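Long-range contacts in flavin prenyltransferase PAD1, mitochondrial (Aspergillus niger, PDB 6QLG), which probably attaches a dimethylallyl group to reduced FMN, making the prenylated flavin cofactor used by a ferulic acid decarboxylase: residues N67-L72 and L96-H101; D118-V123 and R144-M149. One frame throughout, in Å; residues are numbered along the deposited sequence.

Contact 1. Residues N67-L72 and L96-H101; sequences NVETHL and LADYVH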
ATOM      1  N   ASN B  67      -3.123  40.337  20.504  1.00 35.47           N
ATOM      2  CA  ASN B  67      -1.797  40.915  20.273  1.00 37.60           C
ATOM      3  C   ASN B  67      -0.915  39.993  19.431  1.00 38.79           C
ATOM      4  O   ASN B  67       0.287  39.861  19.671  1.00 36.46           O
ATOM      5  CB  ASN B  67      -1.105  41.270  21.592  1.00 39.64           C
ATOM      6  CG  ASN B  67      -0.045  42.340  21.423  1.00 40.08           C
ATOM      7  OD1 ASN B  67      -0.202  43.265  20.626  1.00 48.21           O
ATOM      8  ND2 ASN B  67       1.048  42.213  22.166  1.00 42.23           N
ATOM      9  N   VAL B  68      -1.514  39.351  18.433  1.00 34.37           N
ATOM     10  CA  VAL B  68      -0.787  38.528  17.475  1.00 32.99           C
ATOM     11  C   VAL B  68      -0.568  39.345  16.210  1.00 27.57           C
ATOM     12  O   VAL B  68      -1.508  39.956  15.687  1.00 32.60           O
ATOM     13  CB  VAL B  68      -1.546  37.225  17.168  1.00 30.88           C
ATOM     14  CG1 VAL B  68      -0.970  36.549  15.933  1.00 28.82           C
ATOM     15  CG2 VAL B  68      -1.496  36.288  18.367  1.00 35.83           C
ATOM     16  N   GLU B  69       0.672  39.370  15.725  1.00 29.53           N
ATOM     17  CA  GLU B  69       0.992  40.053  14.475  1.00 30.76           C
ATOM     18  C   GLU B  69       0.513  39.190  13.312  1.00 31.97           C
ATOM     19  O   GLU B  69       1.039  38.095  13.085  1.00 31.14           O
ATOM     20  CB  GLU B  69       2.490  40.326  14.383  1.00 31.15           C
ATOM     21  CG  GLU B  69       2.921  40.970  13.074  1.00 31.09           C
ATOM     22  CD  GLU B  69       4.426  41.102  12.959  1.00 35.96           C
ATOM     23  OE1 GLU B  69       5.054  41.612  13.910  1.00 42.92           O
ATOM     24  OE2 GLU B  69       4.984  40.692  11.920  1.00 39.76           O
ATOM     25  N   THR B  70      -0.482  39.674  12.574  1.00 29.25           N
ATOM     26  CA  THR B  70      -1.114  38.898  11.517  1.00 29.44           C
ATOM     27  C   THR B  70      -0.597  39.321  10.148  1.00 32.47           C
ATOM     28  O   THR B  70      -0.412  40.512   9.877  1.00 25.45           O
ATOM     29  CB  THR B  70      -2.637  39.048  11.560  1.00 31.27           C
ATOM     30  OG1 THR B  70      -2.984  40.438  11.501  1.00 29.89           O
ATOM     31  CG2 THR B  70      -3.197  38.440  12.838  1.00 25.23           C
ATOM     32  N   HIS B  71      -0.371  38.332   9.286  1.00 23.41           N
ATOM     33  CA  HIS B  71       0.038  38.546   7.902  1.00 25.29           C
ATOM     34  C   HIS B  71      -1.037  37.945   7.007  1.00 26.27           C
ATOM     35  O   HIS B  71      -1.188  36.720   6.949  1.00 24.99           O
ATOM     36  CB  HIS B  71       1.406  37.920   7.633  1.00 24.01           C
ATOM     37  CG  HIS B  71       2.534  38.622   8.321  1.00 31.98           C
ATOM     38  ND1 HIS B  71       3.466  39.378   7.643  1.00 29.51           N
ATOM     39  CD2 HIS B  71       2.876  38.690   9.630  1.00 31.36           C
ATOM     40  CE1 HIS B  71       4.336  39.877   8.503  1.00 27.82           C
ATOM     41  NE2 HIS B  71       4.000  39.474   9.715  1.00 33.32           N
ATOM     42  N   LEU B  72      -1.783  38.801   6.316  1.00 26.39           N
ATOM     43  CA  LEU B  72      -2.955  38.385   5.559  1.00 25.55           C
ATOM     44  C   LEU B  72      -2.608  38.196   4.089  1.00 26.08           C
ATOM     45  O   LEU B  72      -1.923  39.034   3.492  1.00 23.89           O
ATOM     46  CB  LEU B  72      -4.083  39.407   5.700  1.00 26.35           C
ATOM     47  CG  LEU B  72      -5.281  39.235   4.760  1.00 25.51           C
ATOM     48  CD1 LEU B  72      -6.106  38.019   5.156  1.00 24.52           C
ATOM     49  CD2 LEU B  72      -6.144  40.488   4.741  1.00 24.92           C
ATOM     50  N   LEU B  96      -7.859  45.030   8.900  1.00 29.62           N
ATOM     51  CA  LEU B  96      -7.862  44.215  10.107  1.00 29.80           C
ATOM     52  C   LEU B  96      -6.525  43.537  10.369  1.00 31.61           C
ATOM     53  O   LEU B  96      -6.320  43.013  11.469  1.00 30.06           O
ATOM     54  CB  LEU B  96      -8.952  43.143  10.030  1.00 27.64           C
ATOM     55  CG  LEU B  96     -10.406  43.583   9.858  1.00 31.77           C
ATOM     56  CD1 LEU B  96     -11.298  42.366   9.642  1.00 26.56           C
ATOM     57  CD2 LEU B  96     -10.875  44.390  11.060  1.00 28.48           C
ATOM     58  N   ALA B  97      -5.620  43.527   9.396  1.00 28.74           N
ATOM     59  CA  ALA B  97      -4.355  42.820   9.512  1.00 29.66           C
ATOM     60  C   ALA B  97      -3.206  43.802   9.684  1.00 29.05           C
ATOM     61  O   ALA B  97      -3.273  44.951   9.239  1.00 31.39           O
ATOM     62  CB  ALA B  97      -4.101  41.943   8.284  1.00 28.90           C
ATOM     63  N   ASP B  98      -2.143  43.330  10.337  1.00 28.65           N
ATOM     64  CA  ASP B  98      -0.947  44.151  10.483  1.00 29.72           C
ATOM     65  C   ASP B  98      -0.196  44.266   9.163  1.00 33.58           C
ATOM     66  O   ASP B  98       0.348  45.329   8.841  1.00 35.17           O
ATOM     67  CB  ASP B  98      -0.044  43.568  11.568  1.00 29.46           C
ATOM     68  CG  ASP B  98      -0.713  43.544  12.926  1.00 31.62           C
ATOM     69  OD1 ASP B  98      -1.166  44.611  13.385  1.00 44.21           O
ATOM     70  OD2 ASP B  98      -0.800  42.457  13.530  1.00 35.99           O
ATOM     71  N   TYR B  99      -0.161  43.186   8.384  1.00 28.04           N
ATOM     72  CA  TYR B  99       0.538  43.167   7.109  1.00 27.36           C
ATOM     73  C   TYR B  99      -0.284  42.385   6.096  1.00 29.34           C
ATOM     74  O   TYR B  99      -0.959  41.411   6.440  1.00 29.28           O
ATOM     75  CB  TYR B  99       1.938  42.553   7.245  1.00 28.35           C
ATOM     76  CG  TYR B  99       2.840  43.333   8.173  1.00 35.78           C
ATOM     77  CD1 TYR B  99       3.007  42.946   9.496  1.00 36.86           C
ATOM     78  CD2 TYR B  99       3.512  44.464   7.729  1.00 36.09           C
ATOM     79  CE1 TYR B  99       3.827  43.662  10.350  1.00 42.16           C
ATOM     80  CE2 TYR B  99       4.333  45.186   8.575  1.00 36.95           C
ATOM     81  CZ  TYR B  99       4.487  44.781   9.884  1.00 43.12           C
ATOM     82  OH  TYR B  99       5.304  45.496  10.730  1.00 48.09           O
ATOM     83  N   VAL B 100      -0.226  42.831   4.843  1.00 26.28           N
ATOM     84  CA  VAL B 100      -0.947  42.210   3.739  1.00 24.02           C
ATOM     85  C   VAL B 100       0.037  41.973   2.604  1.00 29.03           C
ATOM     86  O   VAL B 100       0.813  42.869   2.255  1.00 26.41           O
ATOM     87  CB  VAL B 100      -2.126  43.078   3.257  1.00 27.41           C
ATOM     88  CG1 VAL B 100      -2.893  42.362   2.152  1.00 31.51           C
ATOM     89  CG2 VAL B 100      -3.047  43.422   4.413  1.00 27.22           C
ATOM     90  N   HIS B 101       0.007  40.772   2.033  1.00 26.93           N
ATOM     91  CA  HIS B 101       0.902  40.400   0.949  1.00 24.84           C
ATOM     92  C   HIS B 101       0.094  39.991  -0.275  1.00 26.31           C
ATOM     93  O   HIS B 101      -0.967  39.371  -0.154  1.00 25.88           O
ATOM     94  CB  HIS B 101       1.836  39.265   1.375  1.00 25.76           C
ATOM     95  CG  HIS B 101       2.534  39.515   2.676  1.00 28.76           C
ATOM     96  ND1 HIS B 101       3.661  40.302   2.776  1.00 33.39           N
ATOM     97  CD2 HIS B 101       2.259  39.089   3.931  1.00 26.74           C
ATOM     98  CE1 HIS B 101       4.053  40.346   4.037  1.00 30.70           C
ATOM     99  NE2 HIS B 101       3.219  39.619   4.758  1.00 24.40           N
TER
HETATM  100  O   HOH W   1      -5.460  40.787  12.766  1.00 29.31           O
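His71 and His101 meet rim to rim. His71 ND1 and His101 NE2 lie 2.9 Å apart in a nearly straight hydrogen bond whose donor is not settled. The two imidazole planes are almost coplanar, 2° apart. Tyr99 CD1 lies over one face of the His71 ring, 3.5 Å from His71 CE1. The planes of these two rings are 20° apart and slid so far that the rings barely overlap. At the other nitrogen, His71 NE2 donates to Glu69 OE2 over 2.7 Å, close to the imidazole plane and on the anti lone pair of the carboxylate. With both ring nitrogens bonded, the rotation of His71 is fixed. The Glu69 carboxylate would probably polarise the His71 ring, tempered by Arg42, which forms a salt bridge with the same OE2.

Beneath the rings, strands 69-74 and 99-100 pair in parallel. Strand 99-100 is the outermost on this side of the chain's Rossmann-like parallel sheet. Tyr99 N bonds to Thr70 O, Leu72 N to Tyr99 O at 2.7 Å, and His101 N to Leu72 O. On the sheet face away from the rings, Leu72 CB packs on Ala97 CB at 3.6 Å, and Leu72 also touches Leu60 of helix 53-65.

Just before strand 99-100, Asp98 extends the pairing through its side chain. Asp98 OD2 accepts from Thr70 N at 3.0 Å. Thr70 OG1 lies between its backbone N and carbonyl carbon (chi1 55°), where it accepts from Asp98 N at 3.2 Å. A water links Thr70 OG1 to Leu96 O. Further out, Arg64 forms a salt bridge with Asp98 OD1, and Phe115 meets the His71 ring edge-to-face.

Contact 2. Residues D118-V123 and R144-M149; sequences DGMIVV and RTADVM. With FMN (flavin mononucleotide), chain T.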
ATOM      1  N   ASP B 118       5.027  31.568  13.655  1.00 33.70           N
ATOM      2  CA  ASP B 118       4.574  30.506  14.543  1.00 40.27           C
ATOM      3  C   ASP B 118       3.526  29.594  13.923  1.00 42.07           C
ATOM      4  O   ASP B 118       3.251  28.529  14.485  1.00 43.61           O
ATOM      5  CB  ASP B 118       4.016  31.095  15.841  1.00 43.08           C
ATOM      6  CG  ASP B 118       5.056  31.872  16.613  1.00 53.90           C
ATOM      7  OD1 ASP B 118       4.728  32.960  17.125  1.00 53.26           O
ATOM      8  OD2 ASP B 118       6.205  31.393  16.702  1.00 55.05           O
ATOM      9  N   GLY B 119       2.937  29.973  12.802  1.00 28.55           N
ATOM     10  CA  GLY B 119       1.964  29.110  12.167  1.00 28.99           C
ATOM     11  C   GLY B 119       1.164  29.845  11.116  1.00 25.95           C
ATOM     12  O   GLY B 119       1.360  31.034  10.855  1.00 30.61           O
ATOM     13  N   MET B 120       0.239  29.098  10.522  1.00 24.90           N
ATOM     14  CA  MET B 120      -0.569  29.581   9.417  1.00 21.82           C
ATOM     15  C   MET B 120      -1.930  28.915   9.492  1.00 22.77           C
ATOM     16  O   MET B 120      -2.027  27.724   9.802  1.00 24.25           O
ATOM     17  CB  MET B 120       0.108  29.279   8.075  1.00 23.37           C
ATOM     18  CG  MET B 120      -0.745  29.549   6.846  1.00 19.69           C
ATOM     19  SD  MET B 120       0.198  29.272   5.333  1.00 21.90           S
ATOM     20  CE  MET B 120      -0.864  30.051   4.117  1.00 17.88           C
ATOM     21  N   ILE B 121      -2.980  29.685   9.222  1.00 21.68           N
ATOM     22  CA  ILE B 121      -4.332  29.151   9.140  1.00 19.94           C
ATOM     23  C   ILE B 121      -4.953  29.607   7.828  1.00 19.38           C
ATOM     24  O   ILE B 121      -4.932  30.801   7.504  1.00 21.14           O
ATOM     25  CB  ILE B 121      -5.200  29.569  10.347  1.00 17.98           C
ATOM     26  CG1 ILE B 121      -6.623  29.027  10.194  1.00 19.77           C
ATOM     27  CG2 ILE B 121      -5.189  31.086  10.541  1.00 20.37           C
ATOM     28  CD1 ILE B 121      -7.454  29.096  11.463  1.00 22.40           C
ATOM     29  N   VAL B 122      -5.473  28.654   7.062  1.00 18.55           N
ATOM     30  CA  VAL B 122      -6.202  28.931   5.831  1.00 17.27           C
ATOM     31  C   VAL B 122      -7.684  28.838   6.167  1.00 19.90           C
ATOM     32  O   VAL B 122      -8.204  27.748   6.431  1.00 19.17           O
ATOM     33  CB  VAL B 122      -5.814  27.961   4.706  1.00 20.77           C
ATOM     34  CG1 VAL B 122      -6.468  28.377   3.397  1.00 17.78           C
ATOM     35  CG2 VAL B 122      -4.297  27.906   4.551  1.00 14.32           C
ATOM     36  N   VAL B 123      -8.366  29.978   6.173  1.00 18.34           N
ATOM     37  CA  VAL B 123      -9.736  30.043   6.678  1.00 16.52           C
ATOM     38  C   VAL B 123     -10.541  31.069   5.884  1.00 22.06           C
ATOM     39  O   VAL B 123     -10.219  32.266   5.908  1.00 19.90           O
ATOM     40  CB  VAL B 123      -9.751  30.359   8.184  1.00 21.59           C
ATOM     41  CG1 VAL B 123      -8.812  31.527   8.510  1.00 18.37           C
ATOM     42  CG2 VAL B 123     -11.167  30.656   8.654  1.00 21.25           C
ATOM     43  N   ARG B 144       2.366  28.328  -1.409  1.00 21.09           N
ATOM     44  CA  ARG B 144       3.802  28.298  -1.141  1.00 22.78           C
ATOM     45  C   ARG B 144       4.095  28.481   0.341  1.00 22.57           C
ATOM     46  O   ARG B 144       4.928  27.764   0.908  1.00 21.32           O
ATOM     47  CB  ARG B 144       4.520  29.368  -1.963  1.00 24.08           C
ATOM     48  CG  ARG B 144       6.014  29.499  -1.664  1.00 25.25           C
ATOM     49  CD  ARG B 144       6.765  28.191  -1.895  1.00 28.16           C
ATOM     50  NE  ARG B 144       8.190  28.316  -1.599  1.00 29.15           N
ATOM     51  CZ  ARG B 144       9.023  27.286  -1.461  1.00 29.82           C
ATOM     52  NH1 ARG B 144       8.578  26.044  -1.588  1.00 31.12           N
ATOM     53  NH2 ARG B 144      10.304  27.500  -1.192  1.00 32.23           N
ATOM     54  N   THR B 145       3.421  29.435   0.989  1.00 21.89           N
ATOM     55  CA  THR B 145       3.659  29.655   2.412  1.00 20.19           C
ATOM     56  C   THR B 145       3.250  28.437   3.231  1.00 19.55           C
ATOM     57  O   THR B 145       3.952  28.050   4.172  1.00 20.42           O
ATOM     58  CB  THR B 145       2.919  30.907   2.884  1.00 23.47           C
ATOM     59  OG1 THR B 145       3.299  32.022   2.067  1.00 22.27           O
ATOM     60  CG2 THR B 145       3.271  31.218   4.331  1.00 19.25           C
ATOM     61  N   ALA B 146       2.124  27.810   2.881  1.00 18.39           N
ATOM     62  CA  ALA B 146       1.738  26.568   3.545  1.00 20.07           C
ATOM     63  C   ALA B 146       2.768  25.472   3.300  1.00 22.16           C
ATOM     64  O   ALA B 146       3.132  24.733   4.223  1.00 20.15           O
ATOM     65  CB  ALA B 146       0.359  26.119   3.067  1.00 19.33           C
ATOM     66  N   ASP B 147       3.241  25.350   2.056  1.00 21.85           N
ATOM     67  CA  ASP B 147       4.303  24.398   1.743  1.00 20.65           C
ATOM     68  C   ASP B 147       5.531  24.646   2.611  1.00 24.85           C
ATOM     69  O   ASP B 147       6.185  23.701   3.068  1.00 23.68           O
ATOM     70  CB  ASP B 147       4.658  24.497   0.257  1.00 21.54           C
ATOM     71  CG  ASP B 147       5.530  23.350  -0.222  1.00 27.01           C
ATOM     72  OD1 ASP B 147       5.031  22.206  -0.290  1.00 22.22           O
ATOM     73  OD2 ASP B 147       6.711  23.597  -0.545  1.00 25.17           O
ATOM     74  N   VAL B 148       5.845  25.918   2.865  1.00 21.97           N
ATOM     75  CA  VAL B 148       6.987  26.262   3.705  1.00 22.54           C
ATOM     76  C   VAL B 148       6.709  25.923   5.167  1.00 22.59           C
ATOM     77  O   VAL B 148       7.583  25.404   5.871  1.00 24.34           O
ATOM     78  CB  VAL B 148       7.344  27.747   3.518  1.00 26.45           C
ATOM     79  CG1 VAL B 148       8.319  28.199   4.587  1.00 24.56           C
ATOM     80  CG2 VAL B 148       7.923  27.976   2.131  1.00 24.35           C
ATOM     81  N   MET B 149       5.493  26.209   5.647  1.00 18.16           N
ATOM     82  CA  MET B 149       5.135  25.850   7.018  1.00 21.57           C
ATOM     83  C   MET B 149       5.311  24.355   7.262  1.00 25.56           C
ATOM     84  O   MET B 149       5.811  23.944   8.317  1.00 22.14           O
ATOM     85  CB  MET B 149       3.694  26.264   7.320  1.00 18.78           C
ATOM     86  CG  MET B 149       3.420  27.759   7.237  1.00 20.58           C
ATOM     87  SD  MET B 149       4.142  28.702   8.596  1.00 25.07           S
ATOM     88  CE  MET B 149       3.896  30.376   8.000  1.00 27.63           C
TER
HETATM   89  N1  FMN T 301      10.951  27.533  -4.408  1.00 30.54           N
HETATM   90  C2  FMN T 301      11.569  26.318  -4.195  1.00 27.64           C
HETATM   91  O2  FMN T 301      10.897  25.289  -4.205  1.00 24.52           O
HETATM   92  N3  FMN T 301      12.932  26.264  -3.972  1.00 29.52           N
HETATM   93  C4  FMN T 301      13.682  27.428  -3.963  1.00 31.94           C
HETATM   94  O4  FMN T 301      14.902  27.394  -3.765  1.00 29.01           O
HETATM   95  C4A FMN T 301      13.059  28.652  -4.178  1.00 30.89           C
HETATM   96  N5  FMN T 301      13.814  29.803  -4.171  1.00 29.58           N
HETATM   97  C5A FMN T 301      13.203  31.023  -4.386  1.00 35.79           C
HETATM   98  C6  FMN T 301      13.962  32.192  -4.378  1.00 38.52           C
HETATM   99  C7  FMN T 301      13.340  33.414  -4.595  1.00 46.07           C
HETATM  100  C7M FMN T 301      14.145  34.676  -4.590  1.00 44.95           C
HETATM  101  C8  FMN T 301      11.967  33.474  -4.820  1.00 42.84           C
HETATM  102  C8M FMN T 301      11.312  34.806  -5.053  1.00 41.12           C
HETATM  103  C9  FMN T 301      11.212  32.306  -4.826  1.00 35.85           C
HETATM  104  C9A FMN T 301      11.827  31.080  -4.610  1.00 35.53           C
HETATM  105  N10 FMN T 301      11.074  29.916  -4.621  1.00 32.86           N
HETATM  106  C10 FMN T 301      11.689  28.701  -4.401  1.00 27.00           C
HETATM  107  C1' FMN T 301       9.589  29.953  -4.849  1.00 31.20           C
HETATM  108  C2' FMN T 301       9.219  29.657  -6.296  1.00 30.35           C
HETATM  109  O2' FMN T 301       9.731  30.677  -7.122  1.00 32.73           O
HETATM  110  C3' FMN T 301       7.702  29.620  -6.432  1.00 30.44           C
HETATM  111  O3' FMN T 301       7.185  28.429  -5.879  1.00 28.43           O
HETATM  112  C4' FMN T 301       7.277  29.700  -7.893  1.00 29.99           C
HETATM  113  O4' FMN T 301       5.876  29.562  -7.973  1.00 28.87           O
HETATM  114  C5' FMN T 301       7.890  28.587  -8.738  1.00 28.86           C
HETATM  115  O5' FMN T 301       7.419  28.741 -10.062  1.00 28.84           O
HETATM  116  P   FMN T 301       8.132  28.036 -11.325  1.00 26.03           P
HETATM  117  O1P FMN T 301       7.146  27.957 -12.469  1.00 23.41           O
HETATM  118  O2P FMN T 301       9.332  28.863 -11.720  1.00 22.88           O
HETATM  119  O3P FMN T 301       8.561  26.633 -10.951  1.00 26.20           O
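Met120 runs fully extended, with CG anti to its backbone N (chi1 171°), and lays its thioether on helix 141-151. Met149 CG, anti to its carbonyl carbon (chi1 -62°), lies 3.7 Å from Met120 CB; a bend at chi2 (-72°) then brings SD and CE alongside Gly119 and Met120 CB. This is helix-on-sheet packing in the Rossmann-like flavoprotein fold, within the crossover from strand 119-125 to strand 155-160. The axes of strand 119-122 and helix 144-149 are 8.8 Å apart at closest approach.

Met120 SD lies 3.4 Å from Ala146 N and also touches Ala146 CB. Thr145 CG2 meets the same sulfur from beside Ala146, at 3.8 Å. The Thr145 hydroxyl is hydrogen-bonded to Leu141 O. The backbone angles of Gly119 would jam a CB against the preceding carbonyl oxygen. No hydrogen bond crosses this buried contact. Val44, Ala46 and Leu156 of the neighbouring strands also touch Met120.

The side chain of Arg144 leaves the helix away from strand 119-122, and its guanidinium lies in the pocket for FMN and dimethylallyl diphosphate. Residues of the second subunit, among them Ser75 and Ser126, hydrogen-bond this FMN, so the site lies between chains. Arg144 NH2 forms a salt bridge with Glu162 of the second subunit, and Arg144 NH1 forms one with Asp147 OD2 at 3.2 Å. The guanidinium is sandwiched: Val148 CG2 sits over the centre of one face, and FMN N1 lies over the opposite face, toward its rim, 3.3 Å from Arg144 NH2.

How the contacts relate
Both contacts belong to one parallel sheet. Contact 1 pairs strand 69-74 with the outermost strand 99-100. Contact 2 packs helix 141-151 on strand 119-125, further in. Strand 42-47 lies between strands 69-74 and 119-125 and is bonded to both. The contacts come in series along the chain: contact 1 closes before contact 2 opens, and strand 119-125 is the next strand after 99-100. Their centres are 14 Å apart, and their nearest atoms are about 7 Å apart without touching. Contact 1 joins strands at the sheet's edge. Contact 2 connects the sheet to a helix that carries Arg144 into a site shared with the second subunit.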